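Local coordinates for protein methyltransferase (Streptomyces avermitilis, PDB 3GIW) that binds S-adenosyl-L-homocysteine and is probably an S-adenosylmethionine-dependent methyltransferase, although its substrate is unknown, at residues Gly78-Leu83 / Ser101-Ser106; Pro93-Ile98 / Ser106-Val111. All coordinates share one frame; numbering follows the deposited sequence.

Contact 1: Gly78-Leu83 / Ser101-Ser106; sequences GIRQFL and SVAPES
Arg80 turns CG anti to its carbonyl carbon (chi1 -58°) and bends again at chi2, which carries the guanidinium back over Ala103 and beside the carboxylate of Glu105. Glu105 meets it with a bend of its own: CG stands between the backbone N and the carbonyl carbon (chi1 73°), and a folded chi2 brings OE2 round to the arginine. The methyl of Ala103 lies over one guanidinium face, offset toward the rim, with CB only 3.1 Å from Arg80 NE; Gly78 O lies over the opposite face, also displaced toward the rim.

The salt bridge between Arg80 NE and Glu105 OE2 is long, at 3.4 Å. OE2 sits at the guanidinium edge near its plane, but the two planes stand 82° apart, so this is a single-oxygen contact and not a two-pronged pairing. One water reinforces it, accepting from Arg80 NE and donating to Glu105 OE2 at 2.7 Å. Arg80 NH1 has its strongest partner in Ala74 O, outside both segments, and also bonds to Ile79 O (3.0 Å) from above the carbonyl plane.

Ser106 CA makes a CA-H...O contact of 3.3 Å with Arg80 O. Ser106 OG bonds to Ala103 O at 2.8 Å, in the carbonyl plane and on a lone pair; the same oxygen accepts from Ser106 N, closing the type I turn from Ala103 to Ser106.

The contact thus joins the approach to strand 81-85 with the turn that leads from helix 95-102 into strand 107-112, within one beta-alpha-beta unit, while Phe82 packs on Leu95 and Ala99 of that helix.

Contact 2: Pro93-Ile98 / Ser106-Val111; sequences PNLHEI and SRVVYV
Asn94, at the N-cap position of helix 95-102, brings CB to 3.5 Å from Tyr110 OH. Its amide end faces other partners: OD1 accepts from Thr91 N, and ND2 makes a weak bond to Glu97 OE2, while the shorter bond to that glutamate runs from Asn94 N to Glu97 OE1 (2.9 Å). Leu95 follows with two apolar contacts, CB against Tyr110 CE1 and CD2 against Val108 CG2, each at 4.0 Å. Its CG is anti to the backbone N (chi1 -168°), which extends CD2 toward Val108. Here the first turn of the helix rests on strand 107-112, the second strand of a right-handed beta-alpha-beta crossover of the Rossmann-like methyltransferase fold, where helices pack on a largely parallel sheet.

His96 makes the polar core of the contact. Tyr110 OH accepts from His96 N at 2.8 Å with an angle of 165° at the hydrogen, and pairs with His96 ND1 at 2.6 Å, where either could donate. The hydroxyl lies at the imidazole edge, in its plane; the rings meet rim to rim, with planes at 83°. The far nitrogen, NE2, bonds to Ala126 O. An alanine in place of Tyr110 would probably leave His96 N and ND1 without this buried mate and open a gap beside Leu95. Val108 CG2 touches His96 CB at 3.5 Å, while its CG1, on the same strand as Tyr110, lies over the centre of that ring.

Overall arrangement
Contacts 1 and 2 share Ser106 and helix 95-102, and their centres are 8 Å apart. Their strands are parallel neighbours in the sheet: Arg80 O lies 2.9 Å from Arg107 N, and Phe82 O lies 2.9 Å from Val109 N, both probable hydrogen bonds. Contact 1 ties the far end of the helix, through its turn, to the loop just before strand 81-85; contact 2 seats the helix's first turn on strand 107-112. Contact 1 is away from the known ligand residues, whereas contact 2 approaches them: the Asn94 side chain is about 4 Å from that of Arg63, and the Tyr110 side chain about 7 Å from that of Asp112; both Arg63 and Asp112 bind S-adenosyl-L-homocysteine, a ligand absent from this model.

Contact 1: Gly78-Leu83 / Ser101-Ser106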
ATOM      1  N   GLY A  78      13.337 -12.885   6.343  1.00 12.87           N
ATOM      2  CA  GLY A  78      14.510 -13.038   5.478  1.00 13.47           C
ATOM      3  C   GLY A  78      14.264 -12.695   4.010  1.00 13.02           C
ATOM      4  O   GLY A  78      15.042 -13.086   3.129  1.00 15.00           O
ATOM      5  N   ILE A  79      13.202 -11.952   3.729  1.00 12.75           N
ATOM      6  CA  ILE A  79      12.870 -11.599   2.360  1.00 12.92           C
ATOM      7  C   ILE A  79      13.798 -10.500   1.833  1.00 13.05           C
ATOM      8  O   ILE A  79      14.095  -9.496   2.527  1.00 14.89           O
ATOM      9  CB  ILE A  79      11.388 -11.150   2.227  1.00 13.68           C
ATOM     10  CG1 ILE A  79      10.431 -12.312   2.561  1.00 13.33           C
ATOM     11  CG2 ILE A  79      11.112 -10.561   0.830  1.00 13.56           C
ATOM     12  CD1 ILE A  79      10.499 -13.514   1.557  1.00 14.59           C
ATOM     13  N   ARG A  80      14.292 -10.697   0.615  1.00 11.98           N
ATOM     14  CA  ARG A  80      15.256  -9.795  -0.008  1.00 12.70           C
ATOM     15  C   ARG A  80      14.764  -9.224  -1.338  1.00 13.19           C
ATOM     16  O   ARG A  80      15.539  -8.558  -2.032  1.00 12.43           O
ATOM     17  CB  ARG A  80      16.602 -10.527  -0.233  1.00 13.70           C
ATOM     18  CG  ARG A  80      17.231 -11.078   1.038  1.00 13.62           C
ATOM     19  CD  ARG A  80      17.822  -9.976   1.876  1.00 15.06           C
ATOM     20  NE  ARG A  80      18.316 -10.468   3.166  1.00 15.71           N
ATOM     21  CZ  ARG A  80      17.656 -10.447   4.320  1.00 14.80           C
ATOM     22  NH1 ARG A  80      16.425  -9.927   4.446  1.00 15.02           N
ATOM     23  NH2 ARG A  80      18.247 -10.938   5.397  1.00 17.16           N
ATOM     24  N   GLN A  81      13.496  -9.471  -1.686  1.00 12.56           N
ATOM     25  CA  GLN A  81      12.901  -8.969  -2.915  1.00 11.28           C
ATOM     26  C   GLN A  81      11.472  -8.538  -2.650  1.00 11.92           C
ATOM     27  O   GLN A  81      10.694  -9.271  -2.035  1.00 11.57           O
ATOM     28  CB  GLN A  81      12.868 -10.085  -3.970  1.00 12.00           C
ATOM     29  CG  GLN A  81      14.239 -10.662  -4.307  1.00 12.77           C
ATOM     30  CD  GLN A  81      14.193 -11.512  -5.545  1.00 11.59           C
ATOM     31  OE1 GLN A  81      14.839 -11.186  -6.566  1.00 12.77           O
ATOM     32  NE2 GLN A  81      13.412 -12.610  -5.484  1.00 11.13           N
ATOM     33  N   PHE A  82      11.105  -7.362  -3.162  1.00 11.81           N
ATOM     34  CA  PHE A  82       9.785  -6.779  -2.934  1.00 12.96           C
ATOM     35  C   PHE A  82       9.219  -6.235  -4.242  1.00 11.61           C
ATOM     36  O   PHE A  82       9.947  -5.597  -5.020  1.00 12.59           O
ATOM     37  CB  PHE A  82       9.893  -5.614  -1.916  1.00 14.40           C
ATOM     38  CG  PHE A  82      10.395  -6.033  -0.573  1.00 14.18           C
ATOM     39  CD1 PHE A  82      11.755  -6.311  -0.373  1.00 14.13           C
ATOM     40  CD2 PHE A  82       9.515  -6.207   0.487  1.00 14.94           C
ATOM     41  CE1 PHE A  82      12.241  -6.744   0.876  1.00 14.62           C
ATOM     42  CE2 PHE A  82      10.004  -6.656   1.720  1.00 15.11           C
ATOM     43  CZ  PHE A  82      11.341  -6.904   1.908  1.00 14.37           C
ATOM     44  N   LEU A  83       7.922  -6.455  -4.446  1.00 11.76           N
ATOM     45  CA  LEU A  83       7.140  -5.906  -5.525  1.00 12.08           C
ATOM     46  C   LEU A  83       5.992  -5.094  -4.904  1.00 12.37           C
ATOM     47  O   LEU A  83       5.066  -5.662  -4.339  1.00 13.09           O
ATOM     48  CB  LEU A  83       6.599  -7.024  -6.416  1.00 13.27           C
ATOM     49  CG  LEU A  83       5.733  -6.589  -7.596  1.00 12.73           C
ATOM     50  CD1 LEU A  83       6.339  -5.493  -8.466  1.00 14.04           C
ATOM     51  CD2 LEU A  83       5.346  -7.809  -8.484  1.00 14.38           C
ATOM     52  N   SER A 101      18.454  -1.197   4.604  1.00 16.79           N
ATOM     53  CA  SER A 101      19.090  -1.002   5.907  1.00 19.52           C
ATOM     54  C   SER A 101      19.255  -2.338   6.625  1.00 19.35           C
ATOM     55  O   SER A 101      20.191  -2.518   7.401  1.00 21.77           O
ATOM     56  CB  SER A 101      18.284  -0.018   6.768  1.00 20.44           C
ATOM     57  OG  SER A 101      17.049  -0.554   7.210  1.00 24.45           O
ATOM     58  N   VAL A 102      18.352  -3.281   6.368  1.00 19.63           N
ATOM     59  CA  VAL A 102      18.454  -4.613   6.975  1.00 19.37           C
ATOM     60  C   VAL A 102      19.451  -5.477   6.208  1.00 19.88           C
ATOM     61  O   VAL A 102      20.273  -6.172   6.810  1.00 20.30           O
ATOM     62  CB  VAL A 102      17.073  -5.330   7.049  1.00 18.86           C
ATOM     63  CG1 VAL A 102      17.248  -6.778   7.537  1.00 18.50           C
ATOM     64  CG2 VAL A 102      16.111  -4.565   7.947  1.00 19.12           C
ATOM     65  N   ALA A 103      19.367  -5.439   4.882  1.00 17.67           N
ATOM     66  CA  ALA A 103      20.164  -6.256   4.008  1.00 17.02           C
ATOM     67  C   ALA A 103      20.404  -5.439   2.734  1.00 16.91           C
ATOM     68  O   ALA A 103      19.485  -5.283   1.908  1.00 17.04           O
ATOM     69  CB  ALA A 103      19.427  -7.576   3.697  1.00 17.14           C
ATOM     70  N   PRO A 104      21.614  -4.863   2.590  1.00 18.31           N
ATOM     71  CA  PRO A 104      21.889  -3.973   1.453  1.00 18.51           C
ATOM     72  C   PRO A 104      21.631  -4.540   0.069  1.00 18.66           C
ATOM     73  O   PRO A 104      21.343  -3.778  -0.860  1.00 18.65           O
ATOM     74  CB  PRO A 104      23.382  -3.636   1.605  1.00 19.53           C
ATOM     75  CG  PRO A 104      23.701  -3.929   2.987  1.00 20.42           C
ATOM     76  CD  PRO A 104      22.770  -4.972   3.497  1.00 19.93           C
ATOM     77  N   GLU A 105      21.708  -5.863  -0.074  1.00 17.66           N
ATOM     78  CA  GLU A 105      21.491  -6.509  -1.361  1.00 17.54           C
ATOM     79  C   GLU A 105      20.015  -6.601  -1.775  1.00 15.80           C
ATOM     80  O   GLU A 105      19.709  -7.059  -2.883  1.00 16.60           O
ATOM     81  CB  GLU A 105      22.156  -7.906  -1.369  1.00 19.72           C
ATOM     82  CG  GLU A 105      21.486  -9.010  -0.557  1.00 21.86           C
ATOM     83  CD  GLU A 105      21.758  -8.967   0.945  1.00 23.96           C
ATOM     84  OE1 GLU A 105      22.402  -8.006   1.425  1.00 24.54           O
ATOM     85  OE2 GLU A 105      21.315  -9.931   1.648  1.00 25.84           O
ATOM     86  N   SER A 106      19.112  -6.148  -0.908  1.00 15.50           N
ATOM     87  CA  SER A 106      17.672  -6.215  -1.217  1.00 14.64           C
ATOM     88  C   SER A 106      17.314  -5.480  -2.527  1.00 14.84           C
ATOM     89  O   SER A 106      17.941  -4.479  -2.914  1.00 15.17           O
ATOM     90  CB  SER A 106      16.784  -5.717  -0.052  1.00 15.21           C
ATOM     91  OG  SER A 106      17.043  -6.396   1.175  1.00 17.58           O
TER
HETATM   92  O   HOH W   1      21.354 -10.770   4.210  1.00 45.71           O

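Contact 2: Pro93-Ile98 / Ser106-Val111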
ATOM      1  N   PRO A  93      10.895   7.039   5.573  1.00 18.91           N
ATOM      2  CA  PRO A  93      11.667   6.125   4.739  1.00 18.00           C
ATOM      3  C   PRO A  93      10.814   5.384   3.718  1.00 16.92           C
ATOM      4  O   PRO A  93       9.700   4.933   4.015  1.00 17.45           O
ATOM      5  CB  PRO A  93      12.244   5.146   5.764  1.00 19.22           C
ATOM      6  CG  PRO A  93      11.198   5.069   6.783  1.00 19.42           C
ATOM      7  CD  PRO A  93      10.620   6.445   6.893  1.00 20.22           C
ATOM      8  N   ASN A  94      11.351   5.238   2.519  1.00 15.07           N
ATOM      9  CA  ASN A  94      10.659   4.448   1.506  1.00 14.30           C
ATOM     10  C   ASN A  94      10.914   2.972   1.779  1.00 14.08           C
ATOM     11  O   ASN A  94      11.842   2.604   2.524  1.00 14.06           O
ATOM     12  CB  ASN A  94      11.156   4.803   0.112  1.00 15.58           C
ATOM     13  CG  ASN A  94      10.664   6.147  -0.354  1.00 17.36           C
ATOM     14  OD1 ASN A  94       9.466   6.329  -0.553  1.00 19.09           O
ATOM     15  ND2 ASN A  94      11.590   7.086  -0.542  1.00 20.93           N
ATOM     16  N   LEU A  95      10.074   2.142   1.175  1.00 14.12           N
ATOM     17  CA  LEU A  95      10.126   0.693   1.371  1.00 13.72           C
ATOM     18  C   LEU A  95      11.555   0.173   1.182  1.00 12.70           C
ATOM     19  O   LEU A  95      12.075  -0.587   2.016  1.00 13.52           O
ATOM     20  CB  LEU A  95       9.159   0.005   0.393  1.00 14.37           C
ATOM     21  CG  LEU A  95       8.890  -1.471   0.663  1.00 15.37           C
ATOM     22  CD1 LEU A  95       7.538  -1.910   0.133  1.00 18.37           C
ATOM     23  CD2 LEU A  95       9.951  -2.308   0.086  1.00 16.99           C
ATOM     24  N   HIS A  96      12.209   0.546   0.082  1.00 13.37           N
ATOM     25  CA  HIS A  96      13.572   0.037  -0.159  1.00 13.27           C
ATOM     26  C   HIS A  96      14.620   0.478   0.852  1.00 13.77           C
ATOM     27  O   HIS A  96      15.629  -0.214   1.040  1.00 14.74           O
ATOM     28  CB  HIS A  96      14.068   0.301  -1.611  1.00 13.84           C
ATOM     29  CG  HIS A  96      14.620   1.664  -1.847  1.00 14.53           C
ATOM     30  ND1 HIS A  96      13.811   2.755  -2.097  1.00 13.83           N
ATOM     31  CD2 HIS A  96      15.900   2.107  -1.905  1.00 15.90           C
ATOM     32  CE1 HIS A  96      14.583   3.820  -2.285  1.00 15.87           C
ATOM     33  NE2 HIS A  96      15.849   3.456  -2.161  1.00 15.59           N
ATOM     34  N   GLU A  97      14.410   1.647   1.438  1.00 13.88           N
ATOM     35  CA  GLU A  97      15.359   2.180   2.415  1.00 13.79           C
ATOM     36  C   GLU A  97      15.281   1.329   3.686  1.00 15.11           C
ATOM     37  O   GLU A  97      16.316   1.029   4.302  1.00 15.63           O
ATOM     38  CB  GLU A  97      15.067   3.667   2.658  1.00 15.95           C
ATOM     39  CG  GLU A  97      15.332   4.489   1.405  1.00 16.43           C
ATOM     40  CD  GLU A  97      14.684   5.881   1.400  1.00 20.26           C
ATOM     41  OE1 GLU A  97      14.008   6.279   2.337  1.00 20.52           O
ATOM     42  OE2 GLU A  97      14.847   6.582   0.382  1.00 27.23           O
ATOM     43  N   ILE A  98      14.074   0.899   4.043  1.00 14.99           N
ATOM     44  CA  ILE A  98      13.895  -0.005   5.191  1.00 16.83           C
ATOM     45  C   ILE A  98      14.545  -1.364   4.887  1.00 16.26           C
ATOM     46  O   ILE A  98      15.349  -1.875   5.682  1.00 16.86           O
ATOM     47  CB  ILE A  98      12.413  -0.167   5.553  1.00 17.12           C
ATOM     48  CG1 ILE A  98      11.843   1.148   6.071  1.00 17.96           C
ATOM     49  CG2 ILE A  98      12.224  -1.292   6.605  1.00 18.50           C
ATOM     50  CD1 ILE A  98      10.322   1.133   6.117  1.00 19.76           C
ATOM     51  N   SER A 106      19.112  -6.148  -0.908  1.00 15.50           N
ATOM     52  CA  SER A 106      17.672  -6.215  -1.217  1.00 14.64           C
ATOM     53  C   SER A 106      17.314  -5.480  -2.527  1.00 14.84           C
ATOM     54  O   SER A 106      17.941  -4.479  -2.914  1.00 15.17           O
ATOM     55  CB  SER A 106      16.784  -5.717  -0.052  1.00 15.21           C
ATOM     56  OG  SER A 106      17.043  -6.396   1.175  1.00 17.58           O
ATOM     57  N   ARG A 107      16.292  -6.017  -3.188  1.00 14.90           N
ATOM     58  CA  ARG A 107      15.818  -5.550  -4.494  0.50 14.92           C
ATOM     59  C   ARG A 107      14.334  -5.165  -4.393  1.00 14.33           C
ATOM     60  O   ARG A 107      13.560  -5.903  -3.775  1.00 14.15           O
ATOM     61  CB  ARG A 107      15.958  -6.668  -5.526  0.50 15.29           C
ATOM     62  CG  ARG A 107      17.360  -7.233  -5.665  0.50 16.69           C
ATOM     63  CD  ARG A 107      17.329  -8.580  -6.359  0.50 17.77           C
ATOM     64  NE  ARG A 107      18.672  -8.974  -6.817  0.50 17.38           N
ATOM     65  CZ  ARG A 107      18.981 -10.143  -7.380  0.50 19.30           C
ATOM     66  NH1 ARG A 107      18.056 -11.076  -7.579  0.50 19.79           N
ATOM     67  NH2 ARG A 107      20.229 -10.378  -7.756  0.50 18.93           N
ATOM     68  N   VAL A 108      13.946  -4.034  -4.994  1.00 13.17           N
ATOM     69  CA  VAL A 108      12.561  -3.547  -4.910  1.00 13.30           C
ATOM     70  C   VAL A 108      12.132  -3.002  -6.258  1.00 12.68           C
ATOM     71  O   VAL A 108      12.864  -2.229  -6.897  1.00 13.45           O
ATOM     72  CB  VAL A 108      12.403  -2.427  -3.842  1.00 13.02           C
ATOM     73  CG1 VAL A 108      10.970  -1.959  -3.769  1.00 13.77           C
ATOM     74  CG2 VAL A 108      12.934  -2.913  -2.491  1.00 15.41           C
ATOM     75  N   VAL A 109      10.969  -3.449  -6.712  1.00 11.45           N
ATOM     76  CA  VAL A 109      10.308  -2.846  -7.874  1.00 11.97           C
ATOM     77  C   VAL A 109       9.069  -2.104  -7.346  1.00 11.96           C
ATOM     78  O   VAL A 109       8.202  -2.706  -6.716  1.00 12.79           O
ATOM     79  CB  VAL A 109       9.892  -3.863  -8.945  1.00 12.33           C
ATOM     80  CG1 VAL A 109       9.066  -3.236 -10.081  1.00 13.06           C
ATOM     81  CG2 VAL A 109      11.114  -4.564  -9.506  1.00 13.19           C
ATOM     82  N   TYR A 110       8.972  -0.813  -7.684  1.00 10.85           N
ATOM     83  CA  TYR A 110       7.839   0.023  -7.358  1.00 10.82           C
ATOM     84  C   TYR A 110       6.944   0.239  -8.582  1.00 11.35           C
ATOM     85  O   TYR A 110       7.445   0.366  -9.725  1.00 12.23           O
ATOM     86  CB  TYR A 110       8.376   1.357  -6.954  1.00 12.09           C
ATOM     87  CG  TYR A 110       9.174   1.441  -5.679  1.00 11.18           C
ATOM     88  CD1 TYR A 110       8.549   1.418  -4.455  1.00 11.86           C
ATOM     89  CD2 TYR A 110      10.550   1.646  -5.696  1.00 12.22           C
ATOM     90  CE1 TYR A 110       9.246   1.645  -3.262  1.00 11.79           C
ATOM     91  CE2 TYR A 110      11.285   1.842  -4.503  1.00 12.30           C
ATOM     92  CZ  TYR A 110      10.620   1.850  -3.265  1.00 12.34           C
ATOM     93  OH  TYR A 110      11.277   2.079  -2.070  1.00 13.47           O
ATOM     94  N   VAL A 111       5.640   0.338  -8.361  1.00 12.12           N
ATOM     95  CA  VAL A 111       4.670   0.439  -9.435  1.00 12.67           C
ATOM     96  C   VAL A 111       3.567   1.422  -9.056  1.00 13.04           C
ATOM     97  O   VAL A 111       3.026   1.376  -7.966  1.00 12.85           O
ATOM     98  CB  VAL A 111       4.006  -0.941  -9.705  1.00 13.05           C
ATOM     99  CG1 VAL A 111       3.056  -0.862 -10.892  1.00 14.92           C
ATOM    100  CG2 VAL A 111       5.084  -2.038  -9.903  1.00 13.70           C
TER